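Local coordinates for thioredoxin reductase (PDB 4NTD), which is the FAD-dependent oxidoreductase HlmI, which probably forms the intramolecular disulfide bond of the antibiotic holomycin, at residues A[47-52]-A[314-319]; A[132-137]-A[320-325]. All blocks are in the same frame, centred on the assembly; numbering follows the deposited sequence.

Contact 1 of 2, residues A[47-52]-A[314-319]; sequences LVLARA and AAAFAL. With GSH (glutathione), chain B.
The methyl group of A316 fills the angle between V48 and L49, meeting both from the facing helix. Its CB lies 3.5 Å from V48 CB, and V48 CG1 lies alongside the same methyl; with CG1 anti to the backbone N (chi1 173°), the valine keeps this branch against the alanine. L49 brings its branch point rather than a tip, with CG 3.7 Å from A316 CB. The leucine then runs on, and its CD2 reaches L319 CD2 at 3.9 Å, the two side chains crossing at about a right angle. No hydrogen bond joins the segments, and the four touching residues are buried. The small side chain of A316 allows the CA atoms of L49 and A316 to approach to 5.7 Å, although the axes of 47-51 and 314-319 stay 8.8 Å apart.

F317 leaves the helix on the side away from 47-52, and its ring tip reaches the glutathione of chain B. Its CZ comes close to GSH OE1, which approaches the ring obliquely, while GSH CA1 lies in the ring plane at its edge. CZ is also 3.7 Å from GSH N1. The ring stacks on H321 and meets Y164 of the second subunit, so it is held among aromatic neighbours at the dimer interface. With an alanine in place of F317, a gap would probably open beside the glutamyl part of the glutathione, and the H321 ring would lose its stacking partner and be freer to turn.

W293 of strand 292-294 packs on A315, A318 and L319. The segments 47-51 and 314-319 run at 34° to each other, and the contact sets helix 305-338 against helix 40-51, which follows the first strand and the glycine-rich turn of the Rossmann-type FAD domain.

Contact 2 of 2, residues A[132-137]-A[320-325]; sequences TRRVVV and NHQLVD. With GSH (glutathione), chain B.
Q322 OE1 is gripped by three donors: the guanidinium of R134 and two water molecules. The R134 NH2 to Q322 OE1 hydrogen bond is 2.7 Å long and nearly straight, at 161°. It falls on a lone pair in the plane of the amide carbonyl, and the amide and guanidinium planes are 29° apart. Water 1, 2.9 Å from Q322 OE1, donates to it while accepting from R134 NE; water 2 makes the same bridge, though its link to R134 NE is weak. The glutamine reaches this place by a bend at its second torsion (chi2 -82°).

L323 supplies the apolar half of the contact through CD2. This methyl sits over the centre of one face of the R134 guanidinium, 3.5 Å from R134 CZ, and also over the centre of one face of the R133 guanidinium. The two arginines are thus draped on one leucine from different directions. NH2 of R133 and NH2 of R134 each make a salt bridge to E326, and R133 NH2 a further one to D327.

The contact sets the long C-terminal helix 305-338 against strand 134-137 near the corner at R133; the strand is an inner one of the parallel sheet of the Rossmann-type FAD domain. Two side-chain bonds to backbone carbonyls span the turn. R134 NH1 folds back to R133 O at 2.9 Å, its partner lying in the guanidinium plane but the donor well above that of the carbonyl. T132 OG1 donates to R134 O at 3.0 Å.

On another face of the helix, H321 NE2 donates to OE1 of the chain B glutathione at 2.9 Å, and R65 of the second subunit also binds that glutathione.

How the contacts relate
From the N terminus the chain first forms strand 31-36 and helix 40-51, whose end forms most of 47-52, then reaches strand 134-137, and only much later enters helix 305-338. Contact 1 closes a loop with 261 residues between its segments, contact 2 one with 182. The loops cross rather than nest, since 132-137 falls inside the first loop and 320-325 beyond its end. Both meet on consecutive turns of helix 305-338, their centres 9 Å apart, and L319 joins them by packing on R134 and V136. Together they tie the C-terminal helix to the first helix and an inner strand of the FAD domain, beside the second subunit.

Contact 1 of 2, residues A[47-52]-A[314-319]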
loop_
_atom_site.group_PDB
_atom_site.type_symbol
_atom_site.label_atom_id
_atom_site.label_comp_id
_atom_site.label_asym_id
_atom_site.label_seq_id
_atom_site.Cartn_x
_atom_site.Cartn_y
_atom_site.Cartn_z
ATOM N N LEU A 47 -9.609 -6.351 8.034
ATOM C CA LEU A 47 -9.413 -5.546 9.240
ATOM C C LEU A 47 -10.211 -4.243 9.169
ATOM O O LEU A 47 -10.954 -3.910 10.097
ATOM C CB LEU A 47 -7.922 -5.249 9.447
ATOM C CG LEU A 47 -7.527 -4.350 10.625
ATOM C CD1 LEU A 47 -8.095 -4.871 11.935
ATOM C CD2 LEU A 47 -6.013 -4.225 10.709
ATOM N N VAL A 48 -10.070 -3.522 8.062
ATOM C CA VAL A 48 -10.767 -2.246 7.882
ATOM C C VAL A 48 -12.281 -2.467 7.752
ATOM O O VAL A 48 -13.072 -1.722 8.335
ATOM C CB VAL A 48 -10.196 -1.464 6.675
ATOM C CG1 VAL A 48 -11.020 -0.216 6.381
ATOM C CG2 VAL A 48 -8.740 -1.089 6.935
ATOM N N LEU A 49 -12.680 -3.502 7.015
ATOM C CA LEU A 49 -14.103 -3.805 6.826
ATOM C C LEU A 49 -14.807 -4.218 8.121
ATOM O O LEU A 49 -15.937 -3.795 8.372
ATOM C CB LEU A 49 -14.293 -4.886 5.758
ATOM C CG LEU A 49 -13.971 -4.448 4.326
ATOM C CD1 LEU A 49 -13.819 -5.659 3.418
ATOM C CD2 LEU A 49 -15.033 -3.497 3.792
ATOM N N ALA A 50 -14.144 -5.035 8.938
ATOM C CA ALA A 50 -14.702 -5.452 10.230
ATOM C C ALA A 50 -14.806 -4.268 11.195
ATOM O O ALA A 50 -15.785 -4.147 11.932
ATOM C CB ALA A 50 -13.870 -6.570 10.842
ATOM N N ARG A 51 -13.802 -3.394 11.177
ATOM C CA ARG A 51 -13.844 -2.153 11.959
ATOM C C ARG A 51 -14.968 -1.220 11.488
ATOM O O ARG A 51 -15.472 -0.410 12.268
ATOM C CB ARG A 51 -12.491 -1.434 11.909
ATOM C CG ARG A 51 -11.419 -2.069 12.792
ATOM C CD ARG A 51 -10.093 -1.327 12.696
ATOM N NE ARG A 51 -10.307 0.110 12.816
ATOM C CZ ARG A 51 -10.546 0.758 13.955
ATOM N NH1 ARG A 51 -10.554 0.119 15.121
ATOM N NH2 ARG A 51 -10.758 2.069 13.927
ATOM N N ALA A 52 -15.359 -1.348 10.218
ATOM C CA ALA A 52 -16.509 -0.626 9.660
ATOM C C ALA A 52 -17.852 -1.329 9.927
ATOM O O ALA A 52 -18.874 -0.961 9.341
ATOM C CB ALA A 52 -16.311 -0.403 8.168
ATOM N N ALA A 314 -6.971 0.031 0.926
ATOM C CA ALA A 314 -7.573 0.880 -0.108
ATOM C C ALA A 314 -8.849 0.262 -0.682
ATOM O O ALA A 314 -9.826 0.968 -0.940
ATOM C CB ALA A 314 -6.571 1.165 -1.216
ATOM N N ALA A 315 -8.841 -1.055 -0.871
ATOM C CA ALA A 315 -10.025 -1.770 -1.343
ATOM C C ALA A 315 -11.167 -1.679 -0.334
ATOM O O ALA A 315 -12.310 -1.417 -0.709
ATOM C CB ALA A 315 -9.686 -3.225 -1.636
ATOM N N ALA A 316 -10.849 -1.880 0.944
ATOM C CA ALA A 316 -11.844 -1.789 2.017
ATOM C C ALA A 316 -12.497 -0.405 2.071
ATOM O O ALA A 316 -13.715 -0.288 2.217
ATOM C CB ALA A 316 -11.202 -2.117 3.355
ATOM N N PHE A 317 -11.669 0.631 1.953
ATOM C CA PHE A 317 -12.116 2.030 1.937
ATOM C C PHE A 317 -13.159 2.227 0.830
ATOM O O PHE A 317 -14.277 2.678 1.090
ATOM C CB PHE A 317 -10.892 2.934 1.706
ATOM C CG PHE A 317 -11.122 4.403 1.969
ATOM C CD1 PHE A 317 -10.443 5.043 2.997
ATOM C CD2 PHE A 317 -11.964 5.159 1.160
ATOM C CE1 PHE A 317 -10.622 6.394 3.234
ATOM C CE2 PHE A 317 -12.150 6.510 1.397
ATOM C CZ PHE A 317 -11.474 7.129 2.433
ATOM N N ALA A 318 -12.793 1.859 -0.395
ATOM C CA ALA A 318 -13.671 2.028 -1.556
ATOM C C ALA A 318 -14.917 1.145 -1.477
ATOM O O ALA A 318 -16.025 1.585 -1.796
ATOM C CB ALA A 318 -12.903 1.744 -2.838
ATOM N N LEU A 319 -14.733 -0.098 -1.044
ATOM C CA LEU A 319 -15.829 -1.059 -0.970
ATOM C C LEU A 319 -16.891 -0.608 0.035
ATOM O O LEU A 319 -18.084 -0.612 -0.277
ATOM C CB LEU A 319 -15.286 -2.452 -0.622
ATOM C CG LEU A 319 -16.228 -3.658 -0.714
ATOM C CD1 LEU A 319 -15.418 -4.938 -0.868
ATOM C CD2 LEU A 319 -17.155 -3.757 0.491
HETATM N N1 GSH B . -12.424 10.380 0.945
HETATM C CA1 GSH B . -13.837 10.067 1.161
HETATM C C1 GSH B . -14.595 10.403 -0.139
HETATM O O11 GSH B . -14.919 11.605 -0.299
HETATM O O12 GSH B . -14.837 9.463 -0.938
HETATM C CB1 GSH B . -14.447 10.931 2.238
HETATM C CG1 GSH B . -15.026 10.109 3.389
HETATM C CD1 GSH B . -13.878 9.455 4.152
HETATM O OE1 GSH B . -13.604 8.265 4.006
HETATM N N2 GSH B . -13.310 10.263 5.051
HETATM C CA2 GSH B . -12.172 9.861 5.884
HETATM C C2 GSH B . -10.954 10.068 5.087
HETATM O O2 GSH B . -10.914 10.714 4.038
HETATM C CB2 GSH B . -11.988 8.348 6.006
HETATM S SG2 GSH B . -11.773 7.543 7.644
HETATM N N3 GSH B . -9.997 9.322 5.604
HETATM C CA3 GSH B . -8.784 9.150 4.927
HETATM C C3 GSH B . -7.507 9.672 5.639
HETATM O O31 GSH B . -7.555 10.021 6.959
HETATM O O32 GSH B . -6.378 9.717 4.996
#

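Contact 2 of 2, residues A[132-137]-A[320-325]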
loop_
_atom_site.group_PDB
_atom_site.type_symbol
_atom_site.label_atom_id
_atom_site.label_comp_id
_atom_site.label_asym_id
_atom_site.label_seq_id
_atom_site.Cartn_x
_atom_site.Cartn_y
_atom_site.Cartn_z
ATOM N N THR A 132 -23.151 -13.552 -0.297
ATOM C CA THR A 132 -22.515 -12.306 0.142
ATOM C C THR A 132 -22.819 -11.132 -0.792
ATOM O O THR A 132 -23.099 -11.325 -1.976
ATOM C CB THR A 132 -20.983 -12.487 0.272
ATOM O OG1 THR A 132 -20.388 -11.291 0.794
ATOM C CG2 THR A 132 -20.344 -12.833 -1.073
ATOM N N ARG A 133 -22.756 -9.916 -0.254
ATOM C CA ARG A 133 -22.988 -8.712 -1.055
ATOM C C ARG A 133 -21.788 -8.372 -1.940
ATOM O O ARG A 133 -21.961 -7.873 -3.052
ATOM C CB ARG A 133 -23.329 -7.517 -0.159
ATOM C CG ARG A 133 -24.599 -7.701 0.654
ATOM C CD ARG A 133 -24.874 -6.501 1.545
ATOM N NE ARG A 133 -25.330 -5.342 0.784
ATOM C CZ ARG A 133 -25.528 -4.128 1.299
ATOM N NH1 ARG A 133 -25.301 -3.887 2.586
ATOM N NH2 ARG A 133 -25.947 -3.143 0.516
ATOM N N ARG A 134 -20.581 -8.639 -1.439
ATOM C CA ARG A 134 -19.341 -8.261 -2.120
ATOM C C ARG A 134 -18.267 -9.336 -1.965
ATOM O O ARG A 134 -18.331 -10.165 -1.053
ATOM C CB ARG A 134 -18.809 -6.945 -1.547
ATOM C CG ARG A 134 -19.739 -5.750 -1.695
ATOM C CD ARG A 134 -19.884 -5.330 -3.146
ATOM N NE ARG A 134 -20.632 -4.082 -3.287
ATOM C CZ ARG A 134 -21.961 -3.975 -3.309
ATOM N NH1 ARG A 134 -22.745 -5.045 -3.193
ATOM N NH2 ARG A 134 -22.515 -2.775 -3.443
ATOM N N VAL A 135 -17.281 -9.306 -2.860
ATOM C CA VAL A 135 -16.141 -10.224 -2.814
ATOM C C VAL A 135 -14.832 -9.455 -2.997
ATOM O O VAL A 135 -14.741 -8.563 -3.842
ATOM C CB VAL A 135 -16.249 -11.312 -3.908
ATOM C CG1 VAL A 135 -15.012 -12.205 -3.923
ATOM C CG2 VAL A 135 -17.501 -12.150 -3.696
ATOM N N VAL A 136 -13.832 -9.804 -2.187
ATOM C CA VAL A 136 -12.456 -9.353 -2.383
ATOM C C VAL A 136 -11.613 -10.586 -2.688
ATOM O O VAL A 136 -11.550 -11.511 -1.875
ATOM C CB VAL A 136 -11.889 -8.644 -1.134
ATOM C CG1 VAL A 136 -10.440 -8.226 -1.362
ATOM C CG2 VAL A 136 -12.745 -7.438 -0.768
ATOM N N VAL A 137 -10.983 -10.604 -3.860
ATOM C CA VAL A 137 -10.104 -11.704 -4.257
ATOM C C VAL A 137 -8.659 -11.302 -3.966
ATOM O O VAL A 137 -8.146 -10.339 -4.541
ATOM C CB VAL A 137 -10.280 -12.064 -5.747
ATOM C CG1 VAL A 137 -9.342 -13.196 -6.149
ATOM C CG2 VAL A 137 -11.728 -12.446 -6.030
ATOM N N ASN A 320 -16.464 -0.208 1.230
ATOM C CA ASN A 320 -17.410 0.269 2.236
ATOM C C ASN A 320 -18.143 1.523 1.771
ATOM O O ASN A 320 -19.349 1.646 1.969
ATOM C CB ASN A 320 -16.728 0.550 3.571
ATOM C CG ASN A 320 -17.710 1.030 4.624
ATOM O OD1 ASN A 320 -18.577 0.275 5.064
ATOM N ND2 ASN A 320 -17.601 2.294 5.011
ATOM N N HIS A 321 -17.409 2.446 1.158
ATOM C CA HIS A 321 -18.007 3.669 0.617
ATOM C C HIS A 321 -19.137 3.367 -0.352
ATOM O O HIS A 321 -20.203 3.980 -0.287
ATOM C CB HIS A 321 -16.954 4.528 -0.082
ATOM C CG HIS A 321 -16.429 5.628 0.774
ATOM N ND1 HIS A 321 -16.556 6.956 0.432
ATOM C CD2 HIS A 321 -15.815 5.603 1.979
ATOM C CE1 HIS A 321 -16.024 7.699 1.382
ATOM N NE2 HIS A 321 -15.563 6.903 2.332
ATOM N N GLN A 322 -18.904 2.416 -1.248
ATOM C CA GLN A 322 -19.902 2.095 -2.255
ATOM C C GLN A 322 -21.059 1.276 -1.668
ATOM O O GLN A 322 -22.192 1.392 -2.138
ATOM C CB GLN A 322 -19.255 1.409 -3.459
ATOM C CG GLN A 322 -20.092 1.515 -4.725
ATOM C CD GLN A 322 -21.196 0.478 -4.785
ATOM O OE1 GLN A 322 -21.066 -0.609 -4.225
ATOM N NE2 GLN A 322 -22.296 0.816 -5.449
ATOM N N LEU A 323 -20.789 0.471 -0.639
ATOM C CA LEU A 323 -21.868 -0.204 0.097
ATOM C C LEU A 323 -22.794 0.811 0.765
ATOM O O LEU A 323 -24.009 0.629 0.765
ATOM C CB LEU A 323 -21.326 -1.179 1.153
ATOM C CG LEU A 323 -21.031 -2.616 0.719
ATOM C CD1 LEU A 323 -20.503 -3.404 1.909
ATOM C CD2 LEU A 323 -22.265 -3.297 0.143
ATOM N N VAL A 324 -22.220 1.872 1.328
ATOM C CA VAL A 324 -23.027 2.953 1.898
ATOM C C VAL A 324 -23.901 3.583 0.811
ATOM O O VAL A 324 -25.091 3.802 1.026
ATOM C CB VAL A 324 -22.161 4.033 2.587
ATOM C CG1 VAL A 324 -23.000 5.252 2.952
ATOM C CG2 VAL A 324 -21.495 3.464 3.831
ATOM N N ASP A 325 -23.318 3.855 -0.355
ATOM C CA ASP A 325 -24.088 4.408 -1.475
ATOM C C ASP A 325 -25.277 3.506 -1.822
ATOM O O ASP A 325 -26.379 3.998 -2.070
ATOM C CB ASP A 325 -23.203 4.619 -2.711
ATOM C CG ASP A 325 -22.170 5.722 -2.521
ATOM O OD1 ASP A 325 -21.213 5.773 -3.320
ATOM O OD2 ASP A 325 -22.305 6.540 -1.586
HETATM N N1 GSH B . -12.424 10.380 0.945
HETATM C CA1 GSH B . -13.837 10.067 1.161
HETATM C C1 GSH B . -14.595 10.403 -0.139
HETATM O O11 GSH B . -14.919 11.605 -0.299
HETATM O O12 GSH B . -14.837 9.463 -0.938
HETATM C CB1 GSH B . -14.447 10.931 2.238
HETATM C CG1 GSH B . -15.026 10.109 3.389
HETATM C CD1 GSH B . -13.878 9.455 4.152
HETATM O OE1 GSH B . -13.604 8.265 4.006
HETATM N N2 GSH B . -13.310 10.263 5.051
HETATM C CA2 GSH B . -12.172 9.861 5.884
HETATM C C2 GSH B . -10.954 10.068 5.087
HETATM O O2 GSH B . -10.914 10.714 4.038
HETATM C CB2 GSH B . -11.988 8.348 6.006
HETATM S SG2 GSH B . -11.773 7.543 7.644
HETATM N N3 GSH B . -9.997 9.322 5.604
HETATM C CA3 GSH B . -8.784 9.150 4.927
HETATM C C3 GSH B . -7.507 9.672 5.639
HETATM O O31 GSH B . -7.555 10.021 6.959
HETATM O O32 GSH B . -6.378 9.717 4.996
HETATM O O HOH W 1 -19.059 -1.949 -2.541
HETATM O O HOH W 2 -19.630 -2.500 -5.362
#